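PDB 6A8M: FACT complex subunit SPT16 from Ashbya gossypii, which probably helps reorganize nucleosomes as a subunit of the histone chaperone FACT, this chain being its N-terminal, peptidase-like part. Local coordinates for residues A[166-171]-A[385-390]; A[197-202]-A[304-309]; A[376-381]-A[391-396]. All coordinates share one frame; numbering follows the deposited sequence.

Contact 1. Residues A[166-171]-A[385-390]; sequences VSLGLS and DYRKVE
Two flat groups of the loop 385-390 face the helix start at 166-171: the guanidinium of Arg-387 and, beside it, the ring of Tyr-386. The guanidinium meets Ser-171 edge-on. Its two terminal nitrogens close on the one hydroxyl oxygen, NH1 to Ser-171 OG at 2.8 Å with an N-H...O angle of 156°, and NH2 to the same OG at 3.2 Å and a more bent 137°. The oxygen sits almost exactly in the guanidinium plane. Leu-168 comes in obliquely, its CD1 lying 3.7 Å from NH1 of Arg-387; the leucine and the arginine run past each other in opposite directions. The same methyl meets the rim of the tyrosine ring, CD1 to Tyr-386 CE1 at 4.1 Å, close to the ring plane. This is a seam between the two lobes of a creatinase-like architecture: helix 167-174 follows the edge strand 162-165 of the N-terminal lobe's sheet, while the loop joins strands 379-381 and 394-405 of the M24 peptidase-like domain. Ser-171 OG stands anti to its main-chain nitrogen (chi1 165°), which turns it toward Arg-387; the same OG also hydrogen-bonds Asp-375 OD2, just ahead of strand 379-381. The hydroxyl probably donates to that carboxylate, which would let the oxygen accept from both arginine nitrogens, and the carboxylate's charge would help hold the cation in place. Arg-387 reaches back with a chain bent at chi2 and chi3, and its CD packs 3.9 Å from Leu-168 CD1.

Contact 2. Residues A[197-202]-A[304-309]; sequences NLLSDE and RTFLID
Phe-306 projects from strand 298-308 toward the helical segment 197-202, and its ring tip settles against two consecutive side chains, Leu-199 and Ser-200. Neither meets the ring squarely; both come at it obliquely, and both lie on the same side of the ring plane, Ser-200 by CE1 and CZ, Leu-199 by CE2. Ser-200 lies closest, with OG 3.5 Å from Phe-306 CE1 and its CB 3.7 Å from Phe-306 CZ. Toward the ring the hydroxyl makes only a van der Waals contact. Leu-199 CD2 is 4.1 Å from Phe-306 CE2, and the two side chains slant across each other. With CG beside the backbone nitrogen (chi1 -58°), the phenyl leaves the strand pointed at the helix. All three residues are buried, yet the area shared is small, with Phe-306 the one residue of 304-309 that touches this part of the helix. The contact joins a helix to a sheet of the domain, which has the pita-bread fold of the M24 family. Met-196 and Leu-203 of the same long helix 179-208 also touch Phe-306, Val-222 of helix 215-224 supports Leu-199, and Ala-289 on the adjacent antiparallel strand 285-295 lies against both Leu-199 and Phe-306.

Contact 3. Residues A[376-381]-A[391-396]; sequences SQFVLN and NGDCFN
Phe-378 and Phe-395 form the tight part of this contact, an offset edge-to-face pair. The edge of Phe-395 is turned toward the face of Phe-378, the ring centroids are 5.5 Å apart and the planes make 72°. CE1 of Phe-395 presses to 3.7 Å from CE1 of Phe-378. Leu-380 adds its methyls from beside the pair, crossing Phe-395 at about a right angle, with Leu-380 CD1 4.1 Å from Phe-395 CD1. Segments 376-381 and 391-396 are not neighbours in the antiparallel sheet: strand 364-368 runs between them, and these side chains meet over it, with Phe-378 also resting on Leu-368 and Leu-380 on Val-365. An inverse gamma turn centred on Leu-380 bends the backbone of the short, weakly bonded edge strand 379-381. Putting an alanine in place of Phe-378 would probably open a gap beneath the edge of Phe-395 and leave Arg-387, which packs on the phenyl, less firmly held. Asp-393 touches Phe-378 more loosely, OD2 to CE2 at 4.2 Å, carboxylate and ring planes nearly perpendicular; on the solvent side, Val-379, partly exposed, points its CB away from 391-396. Since Asp-393 OD2 takes its hydrogen bond from Glu-390 N, the carboxylate is tied to its own loop, and what joins the two segments is hydrocarbon and aromatic packing, held by shape rather than by polar bonds.

Contacts 1 and 3 are neighbours, their centres about 9 Å apart, and segment 385-390 of contact 1 lies in the chain between the two segments of contact 3: Arg-387 NH1, besides its work in contact 1, lies 3.1 Å from Gln-377 O, and its NH2 lies near Phe-378. Contact 2 stands on the other side of the chain's centre, about 36 Å from contact 1 between centres. Contacts 2 and 3 are both buried and mainly aromatic and aliphatic packing, without hydrogen bonds between their segments, one between helix and sheet, the other over strand 364-368, between two strands of one sheet. Contact 1, partly exposed and spanning the two lobes, relies on charged and hydroxyl groups.

Contact 1. Residues A[166-171]-A[385-390]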
ATOM      1  N   VAL A 166       4.750  -0.820 -17.158  1.00 17.78           N
ATOM      2  CA  VAL A 166       3.754  -1.850 -16.893  1.00 18.40           C
ATOM      3  C   VAL A 166       3.023  -1.593 -15.573  1.00 16.67           C
ATOM      4  O   VAL A 166       2.474  -2.518 -14.977  1.00 16.08           O
ATOM      5  CB  VAL A 166       4.396  -3.257 -16.913  1.00 19.96           C
ATOM      6  CG1 VAL A 166       4.954  -3.571 -18.284  1.00 23.43           C
ATOM      7  CG2 VAL A 166       5.506  -3.368 -15.852  1.00 19.78           C
ATOM      8  N   SER A 167       2.960  -0.330 -15.127  1.00 16.31           N
ATOM      9  CA  SER A 167       2.308  -0.047 -13.844  1.00 18.46           C
ATOM     10  C   SER A 167       0.848  -0.486 -13.839  1.00 16.49           C
ATOM     11  O   SER A 167       0.382  -1.094 -12.872  1.00 16.49           O
ATOM     12  CB  SER A 167       2.403   1.438 -13.501  1.00 20.83           C
ATOM     13  OG  SER A 167       3.691   1.747 -13.004  1.00 22.44           O
ATOM     14  N   LEU A 168       0.090  -0.147 -14.888  1.00 17.40           N
ATOM     15  CA  LEU A 168      -1.325  -0.510 -14.870  1.00 17.91           C
ATOM     16  C   LEU A 168      -1.487  -2.017 -14.872  1.00 15.76           C
ATOM     17  O   LEU A 168      -2.336  -2.563 -14.154  1.00 16.40           O
ATOM     18  CB  LEU A 168      -2.057   0.107 -16.068  1.00 18.75           C
ATOM     19  CG  LEU A 168      -3.521  -0.314 -16.282  1.00 21.34           C
ATOM     20  CD1 LEU A 168      -4.408   0.102 -15.106  1.00 21.24           C
ATOM     21  CD2 LEU A 168      -4.087   0.275 -17.578  1.00 22.93           C
ATOM     22  N   GLY A 169      -0.669  -2.708 -15.668  1.00 15.99           N
ATOM     23  CA  GLY A 169      -0.766  -4.156 -15.732  1.00 18.17           C
ATOM     24  C   GLY A 169      -0.452  -4.816 -14.401  1.00 16.38           C
ATOM     25  O   GLY A 169      -1.161  -5.725 -13.967  1.00 17.51           O
ATOM     26  N   LEU A 170       0.622  -4.377 -13.741  1.00 15.85           N
ATOM     27  CA  LEU A 170       0.946  -4.955 -12.443  1.00 13.89           C
ATOM     28  C   LEU A 170      -0.143  -4.660 -11.421  1.00 16.33           C
ATOM     29  O   LEU A 170      -0.508  -5.532 -10.619  1.00 13.77           O
ATOM     30  CB  LEU A 170       2.304  -4.437 -11.967  1.00 12.90           C
ATOM     31  CG  LEU A 170       3.515  -4.931 -12.780  1.00 15.76           C
ATOM     32  CD1 LEU A 170       4.798  -4.218 -12.394  1.00 17.74           C
ATOM     33  CD2 LEU A 170       3.696  -6.431 -12.693  1.00 15.85           C
ATOM     34  N   SER A 171      -0.686  -3.441 -11.435  1.00 15.28           N
ATOM     35  CA  SER A 171      -1.744  -3.098 -10.485  1.00 15.30           C
ATOM     36  C   SER A 171      -2.934  -4.049 -10.618  1.00 16.09           C
ATOM     37  O   SER A 171      -3.468  -4.540  -9.613  1.00 16.69           O
ATOM     38  CB  SER A 171      -2.180  -1.652 -10.701  1.00 16.68           C
ATOM     39  OG  SER A 171      -3.411  -1.389 -10.047  1.00 15.28           O
ATOM     40  N   ASP A 385     -12.630   5.576 -14.786  1.00 17.89           N
ATOM     41  CA  ASP A 385     -13.764   4.744 -15.194  1.00 18.41           C
ATOM     42  C   ASP A 385     -13.295   3.444 -15.842  1.00 19.58           C
ATOM     43  O   ASP A 385     -14.086   2.757 -16.493  1.00 23.44           O
ATOM     44  CB  ASP A 385     -14.715   5.516 -16.122  1.00 19.66           C
ATOM     45  CG  ASP A 385     -14.052   5.951 -17.423  1.00 20.71           C
ATOM     46  OD1 ASP A 385     -12.835   5.684 -17.577  1.00 20.61           O
ATOM     47  OD2 ASP A 385     -14.753   6.555 -18.267  1.00 22.17           O
ATOM     48  N   TYR A 386     -12.021   3.087 -15.657  1.00 20.64           N
ATOM     49  CA  TYR A 386     -11.412   1.963 -16.359  1.00 25.52           C
ATOM     50  C   TYR A 386     -10.927   0.849 -15.440  1.00 25.31           C
ATOM     51  O   TYR A 386     -10.298  -0.102 -15.929  1.00 26.57           O
ATOM     52  CB  TYR A 386     -10.232   2.443 -17.223  1.00 27.52           C
ATOM     53  CG  TYR A 386      -9.162   3.184 -16.456  1.00 28.45           C
ATOM     54  CD1 TYR A 386      -8.086   2.509 -15.873  1.00 25.28           C
ATOM     55  CD2 TYR A 386      -9.222   4.560 -16.309  1.00 29.25           C
ATOM     56  CE1 TYR A 386      -7.115   3.192 -15.161  1.00 29.00           C
ATOM     57  CE2 TYR A 386      -8.252   5.245 -15.614  1.00 29.49           C
ATOM     58  CZ  TYR A 386      -7.202   4.561 -15.040  1.00 29.66           C
ATOM     59  OH  TYR A 386      -6.248   5.251 -14.334  1.00 31.61           O
ATOM     60  N   ARG A 387     -11.157   0.948 -14.135  1.00 18.73           N
ATOM     61  CA  ARG A 387     -10.941  -0.165 -13.223  1.00 16.40           C
ATOM     62  C   ARG A 387     -12.288  -0.590 -12.657  1.00 18.46           C
ATOM     63  O   ARG A 387     -13.264   0.165 -12.679  1.00 20.23           O
ATOM     64  CB  ARG A 387      -9.986   0.202 -12.073  1.00 14.89           C
ATOM     65  CG  ARG A 387      -8.665   0.756 -12.543  1.00 17.02           C
ATOM     66  CD  ARG A 387      -7.845  -0.290 -13.264  1.00 19.33           C
ATOM     67  NE  ARG A 387      -7.508  -1.425 -12.406  1.00 17.10           N
ATOM     68  CZ  ARG A 387      -6.418  -1.499 -11.655  1.00 15.78           C
ATOM     69  NH1 ARG A 387      -5.542  -0.495 -11.643  1.00 17.76           N
ATOM     70  NH2 ARG A 387      -6.199  -2.577 -10.911  1.00 17.15           N
ATOM     71  N   LYS A 388     -12.335  -1.830 -12.173  1.00 19.40           N
ATOM     72  CA  LYS A 388     -13.560  -2.430 -11.664  1.00 19.09           C
ATOM     73  C   LYS A 388     -13.249  -3.125 -10.350  1.00 18.64           C
ATOM     74  O   LYS A 388     -12.235  -3.815 -10.245  1.00 18.46           O
ATOM     75  CB  LYS A 388     -14.147  -3.424 -12.671  1.00 20.84           C
ATOM     76  CG  LYS A 388     -14.817  -2.726 -13.858  1.00 24.10           C
ATOM     77  CD  LYS A 388     -15.535  -3.685 -14.788  1.00 26.91           C
ATOM     78  CE  LYS A 388     -16.209  -2.884 -15.900  1.00 29.93           C
ATOM     79  NZ  LYS A 388     -17.203  -3.678 -16.669  1.00 33.28           N
ATOM     80  N   VAL A 389     -14.092  -2.897  -9.342  1.00 18.27           N
ATOM     81  CA  VAL A 389     -13.951  -3.592  -8.070  1.00 16.66           C
ATOM     82  C   VAL A 389     -14.144  -5.082  -8.285  1.00 14.91           C
ATOM     83  O   VAL A 389     -15.045  -5.514  -9.014  1.00 15.82           O
ATOM     84  CB  VAL A 389     -14.970  -3.060  -7.051  1.00 16.42           C
ATOM     85  CG1 VAL A 389     -14.951  -3.904  -5.790  1.00 15.89           C
ATOM     86  CG2 VAL A 389     -14.667  -1.604  -6.699  1.00 15.40           C
ATOM     87  N   GLU A 390     -13.295  -5.882  -7.649  1.00 15.29           N
ATOM     88  CA  GLU A 390     -13.422  -7.331  -7.711  1.00 17.58           C
ATOM     89  C   GLU A 390     -13.465  -7.882  -6.297  1.00 14.61           C
ATOM     90  O   GLU A 390     -12.897  -7.291  -5.377  1.00 15.73           O
ATOM     91  CB  GLU A 390     -12.245  -7.987  -8.441  1.00 21.57           C
ATOM     92  CG  GLU A 390     -12.063  -7.662  -9.922  1.00 23.04           C
ATOM     93  CD  GLU A 390     -10.698  -8.142 -10.418  1.00 23.46           C
ATOM     94  OE1 GLU A 390     -10.615  -9.289 -10.911  1.00 26.47           O
ATOM     95  OE2 GLU A 390      -9.694  -7.401 -10.256  1.00 22.25           O
TER

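Contact 2. Residues A[197-202]-A[304-309]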
ATOM      1  N   ASN A 197      -5.556   3.562  19.012  1.00 14.10           N
ATOM      2  CA  ASN A 197      -5.918   3.619  20.426  1.00 17.31           C
ATOM      3  C   ASN A 197      -4.847   4.334  21.242  1.00 18.75           C
ATOM      4  O   ASN A 197      -5.164   5.167  22.100  1.00 17.70           O
ATOM      5  CB  ASN A 197      -6.145   2.224  20.997  1.00 19.23           C
ATOM      6  CG  ASN A 197      -6.466   2.279  22.487  1.00 24.59           C
ATOM      7  OD1 ASN A 197      -7.510   2.797  22.871  1.00 25.40           O
ATOM      8  ND2 ASN A 197      -5.542   1.810  23.331  1.00 28.69           N
ATOM      9  N   LEU A 198      -3.573   3.987  21.015  1.00 17.97           N
ATOM     10  CA  LEU A 198      -2.480   4.632  21.739  1.00 21.04           C
ATOM     11  C   LEU A 198      -2.447   6.111  21.429  1.00 20.87           C
ATOM     12  O   LEU A 198      -2.204   6.937  22.315  1.00 20.55           O
ATOM     13  CB  LEU A 198      -1.136   4.026  21.349  1.00 20.68           C
ATOM     14  CG  LEU A 198      -0.691   2.694  21.909  1.00 24.29           C
ATOM     15  CD1 LEU A 198       0.652   2.376  21.286  1.00 25.70           C
ATOM     16  CD2 LEU A 198      -0.590   2.746  23.435  1.00 27.48           C
ATOM     17  N   LEU A 199      -2.681   6.448  20.163  1.00 18.22           N
ATOM     18  CA  LEU A 199      -2.691   7.837  19.745  1.00 18.52           C
ATOM     19  C   LEU A 199      -3.779   8.606  20.472  1.00 18.08           C
ATOM     20  O   LEU A 199      -3.547   9.712  20.963  1.00 19.38           O
ATOM     21  CB  LEU A 199      -2.898   7.919  18.239  1.00 17.52           C
ATOM     22  CG  LEU A 199      -2.665   9.286  17.620  1.00 17.76           C
ATOM     23  CD1 LEU A 199      -2.243   9.071  16.171  1.00 17.27           C
ATOM     24  CD2 LEU A 199      -3.925  10.150  17.686  1.00 18.12           C
ATOM     25  N   SER A 200      -4.988   8.054  20.510  1.00 15.86           N
ATOM     26  CA  SER A 200      -6.070   8.760  21.188  1.00 16.85           C
ATOM     27  C   SER A 200      -5.717   9.019  22.652  1.00 18.85           C
ATOM     28  O   SER A 200      -5.906  10.128  23.154  1.00 21.05           O
ATOM     29  CB  SER A 200      -7.374   7.975  21.079  1.00 16.68           C
ATOM     30  OG  SER A 200      -8.393   8.608  21.852  1.00 18.79           O
ATOM     31  N   ASP A 201      -5.201   8.002  23.355  1.00 21.76           N
ATOM     32  CA  ASP A 201      -4.873   8.168  24.771  1.00 23.95           C
ATOM     33  C   ASP A 201      -3.843   9.267  24.981  1.00 23.89           C
ATOM     34  O   ASP A 201      -3.956  10.058  25.927  1.00 25.30           O
ATOM     35  CB  ASP A 201      -4.354   6.856  25.362  1.00 26.01           C
ATOM     36  CG  ASP A 201      -5.449   5.850  25.582  1.00 29.04           C
ATOM     37  OD1 ASP A 201      -6.632   6.210  25.383  1.00 28.54           O
ATOM     38  OD2 ASP A 201      -5.129   4.697  25.947  1.00 32.17           O
ATOM     39  N   GLU A 202      -2.819   9.317  24.124  1.00 24.76           N
ATOM     40  CA  GLU A 202      -1.786  10.344  24.238  1.00 27.93           C
ATOM     41  C   GLU A 202      -2.336  11.724  23.903  1.00 23.19           C
ATOM     42  O   GLU A 202      -1.997  12.717  24.561  1.00 23.72           O
ATOM     43  CB  GLU A 202      -0.614  10.016  23.319  1.00 35.28           C
ATOM     44  CG  GLU A 202       0.346   8.981  23.857  1.00 44.45           C
ATOM     45  CD  GLU A 202       1.801   9.421  23.717  1.00 51.68           C
ATOM     46  OE1 GLU A 202       2.051  10.644  23.581  1.00 52.74           O
ATOM     47  OE2 GLU A 202       2.694   8.540  23.748  1.00 55.27           O
ATOM     48  N   ARG A 304      -9.098   8.925  12.085  1.00 10.84           N
ATOM     49  CA  ARG A 304     -10.193   9.295  12.971  1.00 11.66           C
ATOM     50  C   ARG A 304     -10.165  10.801  13.155  1.00 13.94           C
ATOM     51  O   ARG A 304      -9.116  11.451  13.010  1.00 14.76           O
ATOM     52  CB  ARG A 304     -10.083   8.602  14.345  1.00 11.74           C
ATOM     53  CG  ARG A 304     -10.214   7.087  14.256  1.00 12.76           C
ATOM     54  CD  ARG A 304     -11.636   6.731  13.870  1.00 13.45           C
ATOM     55  NE  ARG A 304     -11.948   5.298  13.874  1.00 13.67           N
ATOM     56  CZ  ARG A 304     -11.988   4.565  12.762  1.00 14.66           C
ATOM     57  NH1 ARG A 304     -11.673   5.125  11.581  1.00 11.89           N
ATOM     58  NH2 ARG A 304     -12.344   3.281  12.818  1.00 15.35           N
ATOM     59  N   THR A 305     -11.322  11.349  13.496  1.00 13.84           N
ATOM     60  CA  THR A 305     -11.429  12.732  13.942  1.00 11.25           C
ATOM     61  C   THR A 305     -11.797  12.709  15.422  1.00 12.64           C
ATOM     62  O   THR A 305     -12.703  11.970  15.830  1.00 14.01           O
ATOM     63  CB  THR A 305     -12.501  13.488  13.144  1.00 13.59           C
ATOM     64  OG1 THR A 305     -12.182  13.463  11.753  1.00 13.97           O
ATOM     65  CG2 THR A 305     -12.582  14.944  13.596  1.00 14.34           C
ATOM     66  N   PHE A 306     -11.075  13.476  16.229  1.00 13.07           N
ATOM     67  CA  PHE A 306     -11.403  13.623  17.635  1.00 14.93           C
ATOM     68  C   PHE A 306     -11.975  15.021  17.839  1.00 16.48           C
ATOM     69  O   PHE A 306     -11.517  15.982  17.213  1.00 15.88           O
ATOM     70  CB  PHE A 306     -10.179  13.367  18.509  1.00 15.42           C
ATOM     71  CG  PHE A 306      -9.575  12.008  18.302  1.00 14.87           C
ATOM     72  CD1 PHE A 306     -10.109  10.890  18.930  1.00 15.98           C
ATOM     73  CD2 PHE A 306      -8.503  11.841  17.449  1.00 15.31           C
ATOM     74  CE1 PHE A 306      -9.561   9.609  18.726  1.00 16.78           C
ATOM     75  CE2 PHE A 306      -7.963  10.579  17.213  1.00 13.44           C
ATOM     76  CZ  PHE A 306      -8.479   9.458  17.856  1.00 15.08           C
ATOM     77  N   LEU A 307     -13.026  15.114  18.653  1.00 16.35           N
ATOM     78  CA  LEU A 307     -13.738  16.367  18.892  1.00 15.25           C
ATOM     79  C   LEU A 307     -13.525  16.797  20.337  1.00 18.35           C
ATOM     80  O   LEU A 307     -13.764  16.012  21.261  1.00 18.83           O
ATOM     81  CB  LEU A 307     -15.239  16.219  18.602  1.00 14.20           C
ATOM     82  CG  LEU A 307     -15.630  15.653  17.239  1.00 13.27           C
ATOM     83  CD1 LEU A 307     -17.153  15.477  17.162  1.00 13.59           C
ATOM     84  CD2 LEU A 307     -15.147  16.578  16.165  1.00 13.98           C
ATOM     85  N   ILE A 308     -13.054  18.027  20.528  1.00 17.94           N
ATOM     86  CA  ILE A 308     -12.836  18.600  21.856  1.00 19.54           C
ATOM     87  C   ILE A 308     -13.801  19.761  22.000  1.00 20.56           C
ATOM     88  O   ILE A 308     -13.641  20.784  21.324  1.00 18.89           O
ATOM     89  CB  ILE A 308     -11.400  19.096  22.051  1.00 21.13           C
ATOM     90  CG1 ILE A 308     -10.383  18.045  21.570  1.00 23.41           C
ATOM     91  CG2 ILE A 308     -11.205  19.566  23.494  1.00 22.98           C
ATOM     92  CD1 ILE A 308     -10.540  16.696  22.197  1.00 26.15           C
ATOM     93  N   ASP A 309     -14.781  19.626  22.895  1.00 19.87           N
ATOM     94  CA  ASP A 309     -15.808  20.638  23.091  1.00 20.17           C
ATOM     95  C   ASP A 309     -16.351  21.136  21.747  1.00 20.47           C
ATOM     96  O   ASP A 309     -16.385  22.343  21.494  1.00 19.97           O
ATOM     97  CB  ASP A 309     -15.255  21.798  23.909  1.00 25.31           C
ATOM     98  CG  ASP A 309     -14.965  21.408  25.342  1.00 30.99           C
ATOM     99  OD1 ASP A 309     -15.850  20.796  25.963  1.00 31.75           O
ATOM    100  OD2 ASP A 309     -13.863  21.709  25.849  1.00 33.84           O
TER

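Contact 3. Residues A[376-381]-A[391-396]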
ATOM      1  N   SER A 376      -1.981   4.206  -7.207  1.00 14.36           N
ATOM      2  CA  SER A 376      -2.401   5.363  -7.982  1.00 15.14           C
ATOM      3  C   SER A 376      -3.138   4.995  -9.252  1.00 14.95           C
ATOM      4  O   SER A 376      -3.747   5.874  -9.865  1.00 15.66           O
ATOM      5  CB  SER A 376      -1.185   6.208  -8.331  1.00 18.76           C
ATOM      6  OG  SER A 376      -0.587   6.660  -7.129  1.00 22.76           O
ATOM      7  N   GLN A 377      -3.066   3.733  -9.670  1.00 17.19           N
ATOM      8  CA  GLN A 377      -3.836   3.220 -10.789  1.00 16.52           C
ATOM      9  C   GLN A 377      -5.268   2.887 -10.410  1.00 14.59           C
ATOM     10  O   GLN A 377      -6.045   2.511 -11.284  1.00 15.54           O
ATOM     11  CB  GLN A 377      -3.179   1.950 -11.339  1.00 19.32           C
ATOM     12  CG  GLN A 377      -1.718   2.093 -11.705  1.00 25.14           C
ATOM     13  CD  GLN A 377      -1.526   3.042 -12.855  1.00 29.44           C
ATOM     14  OE1 GLN A 377      -2.274   3.003 -13.836  1.00 29.21           O
ATOM     15  NE2 GLN A 377      -0.530   3.913 -12.744  1.00 32.64           N
ATOM     16  N   PHE A 378      -5.618   2.965  -9.133  1.00 13.77           N
ATOM     17  CA  PHE A 378      -6.961   2.590  -8.682  1.00 12.67           C
ATOM     18  C   PHE A 378      -7.330   3.521  -7.530  1.00 12.91           C
ATOM     19  O   PHE A 378      -7.587   3.100  -6.412  1.00 11.95           O
ATOM     20  CB  PHE A 378      -6.994   1.110  -8.297  1.00 11.69           C
ATOM     21  CG  PHE A 378      -8.365   0.468  -8.334  1.00 12.40           C
ATOM     22  CD1 PHE A 378      -9.496   1.132  -7.865  1.00 13.10           C
ATOM     23  CD2 PHE A 378      -8.512  -0.828  -8.803  1.00 15.88           C
ATOM     24  CE1 PHE A 378     -10.764   0.521  -7.883  1.00 16.09           C
ATOM     25  CE2 PHE A 378      -9.763  -1.447  -8.843  1.00 16.85           C
ATOM     26  CZ  PHE A 378     -10.896  -0.779  -8.393  1.00 17.18           C
ATOM     27  N   VAL A 379      -7.315   4.840  -7.808  1.00 11.70           N
ATOM     28  CA  VAL A 379      -7.786   5.855  -6.874  1.00 11.15           C
ATOM     29  C   VAL A 379      -9.286   6.021  -7.058  1.00 12.60           C
ATOM     30  O   VAL A 379      -9.792   6.008  -8.191  1.00 12.97           O
ATOM     31  CB  VAL A 379      -7.040   7.187  -7.086  1.00 13.66           C
ATOM     32  CG1 VAL A 379      -7.625   8.269  -6.231  1.00 14.03           C
ATOM     33  CG2 VAL A 379      -5.542   7.027  -6.722  1.00 15.90           C
ATOM     34  N   LEU A 380     -10.010   6.188  -5.943  1.00 11.40           N
ATOM     35  CA  LEU A 380     -11.465   6.283  -5.997  1.00 11.88           C
ATOM     36  C   LEU A 380     -11.849   7.737  -6.242  1.00 12.79           C
ATOM     37  O   LEU A 380     -12.238   8.473  -5.335  1.00 14.42           O
ATOM     38  CB  LEU A 380     -12.080   5.727  -4.718  1.00 11.73           C
ATOM     39  CG  LEU A 380     -11.705   4.271  -4.417  1.00 13.15           C
ATOM     40  CD1 LEU A 380     -12.317   3.805  -3.082  1.00 13.30           C
ATOM     41  CD2 LEU A 380     -12.159   3.361  -5.554  1.00 16.32           C
ATOM     42  N   ASN A 381     -11.714   8.160  -7.506  1.00 12.76           N
ATOM     43  CA  ASN A 381     -12.020   9.524  -7.911  1.00 14.72           C
ATOM     44  C   ASN A 381     -12.903   9.498  -9.154  1.00 14.16           C
ATOM     45  O   ASN A 381     -13.201   8.429  -9.711  1.00 17.90           O
ATOM     46  CB  ASN A 381     -10.728  10.311  -8.153  1.00 17.64           C
ATOM     47  CG  ASN A 381      -9.866   9.710  -9.251  1.00 18.22           C
ATOM     48  OD1 ASN A 381     -10.350   9.034 -10.157  1.00 21.00           O
ATOM     49  ND2 ASN A 381      -8.566   9.985  -9.190  1.00 19.64           N
ATOM     50  N   ASN A 391     -14.128  -9.025  -6.137  1.00 17.03           N
ATOM     51  CA  ASN A 391     -14.034  -9.771  -4.885  1.00 16.17           C
ATOM     52  C   ASN A 391     -12.564 -10.033  -4.573  1.00 15.96           C
ATOM     53  O   ASN A 391     -11.783 -10.404  -5.457  1.00 17.03           O
ATOM     54  CB  ASN A 391     -14.816 -11.085  -4.993  1.00 17.41           C
ATOM     55  CG  ASN A 391     -14.901 -11.833  -3.672  1.00 19.70           C
ATOM     56  OD1 ASN A 391     -14.698 -11.257  -2.600  1.00 19.08           O
ATOM     57  ND2 ASN A 391     -15.222 -13.126  -3.745  1.00 19.73           N
ATOM     58  N   GLY A 392     -12.184  -9.804  -3.315  1.00 15.04           N
ATOM     59  CA  GLY A 392     -10.806  -9.949  -2.874  1.00 15.04           C
ATOM     60  C   GLY A 392      -9.994  -8.679  -2.890  1.00 16.15           C
ATOM     61  O   GLY A 392      -8.850  -8.671  -2.378  1.00 15.48           O
ATOM     62  N   ASP A 393     -10.521  -7.607  -3.469  1.00 15.27           N
ATOM     63  CA  ASP A 393      -9.842  -6.324  -3.376  1.00 15.54           C
ATOM     64  C   ASP A 393      -9.908  -5.792  -1.953  1.00 14.98           C
ATOM     65  O   ASP A 393     -10.891  -5.991  -1.241  1.00 15.70           O
ATOM     66  CB  ASP A 393     -10.481  -5.297  -4.311  1.00 14.90           C
ATOM     67  CG  ASP A 393     -10.136  -5.534  -5.774  1.00 16.84           C
ATOM     68  OD1 ASP A 393      -9.300  -6.415  -6.065  1.00 17.31           O
ATOM     69  OD2 ASP A 393     -10.751  -4.850  -6.625  1.00 19.15           O
ATOM     70  N   CYS A 394      -8.853  -5.084  -1.555  1.00 13.12           N
ATOM     71  CA  CYS A 394      -8.804  -4.412  -0.268  1.00 12.15           C
ATOM     72  C   CYS A 394      -8.652  -2.922  -0.517  1.00 13.75           C
ATOM     73  O   CYS A 394      -7.781  -2.514  -1.292  1.00 15.36           O
ATOM     74  CB  CYS A 394      -7.631  -4.922   0.568  1.00 14.92           C
ATOM     75  SG  CYS A 394      -7.558  -4.223   2.233  1.00 18.71           S
ATOM     76  N   PHE A 395      -9.476  -2.113   0.150  1.00 12.52           N
ATOM     77  CA  PHE A 395      -9.438  -0.667  -0.049  1.00 10.56           C
ATOM     78  C   PHE A 395      -9.089   0.074   1.231  1.00 11.47           C
ATOM     79  O   PHE A 395      -9.426  -0.340   2.349  1.00 11.20           O
ATOM     80  CB  PHE A 395     -10.790  -0.134  -0.579  1.00 13.00           C
ATOM     81  CG  PHE A 395     -11.118  -0.632  -1.939  1.00 15.02           C
ATOM     82  CD1 PHE A 395     -10.710   0.078  -3.064  1.00 15.35           C
ATOM     83  CD2 PHE A 395     -11.768  -1.847  -2.094  1.00 14.64           C
ATOM     84  CE1 PHE A 395     -10.977  -0.411  -4.332  1.00 16.11           C
ATOM     85  CE2 PHE A 395     -12.050  -2.333  -3.357  1.00 16.67           C
ATOM     86  CZ  PHE A 395     -11.639  -1.613  -4.472  1.00 15.35           C
ATOM     87  N   ASN A 396      -8.388   1.193   1.034  1.00 12.04           N
ATOM     88  CA  ASN A 396      -8.328   2.292   1.992  1.00 11.26           C
ATOM     89  C   ASN A 396      -9.469   3.236   1.629  1.00 12.20           C
ATOM     90  O   ASN A 396      -9.393   3.941   0.625  1.00 11.71           O
ATOM     91  CB  ASN A 396      -6.965   2.966   1.885  1.00  9.79           C
ATOM     92  CG  ASN A 396      -6.861   4.233   2.696  1.00 10.43           C
ATOM     93  OD1 ASN A 396      -7.633   4.449   3.622  1.00 11.87           O
ATOM     94  ND2 ASN A 396      -5.873   5.064   2.362  1.00 11.66           N
TER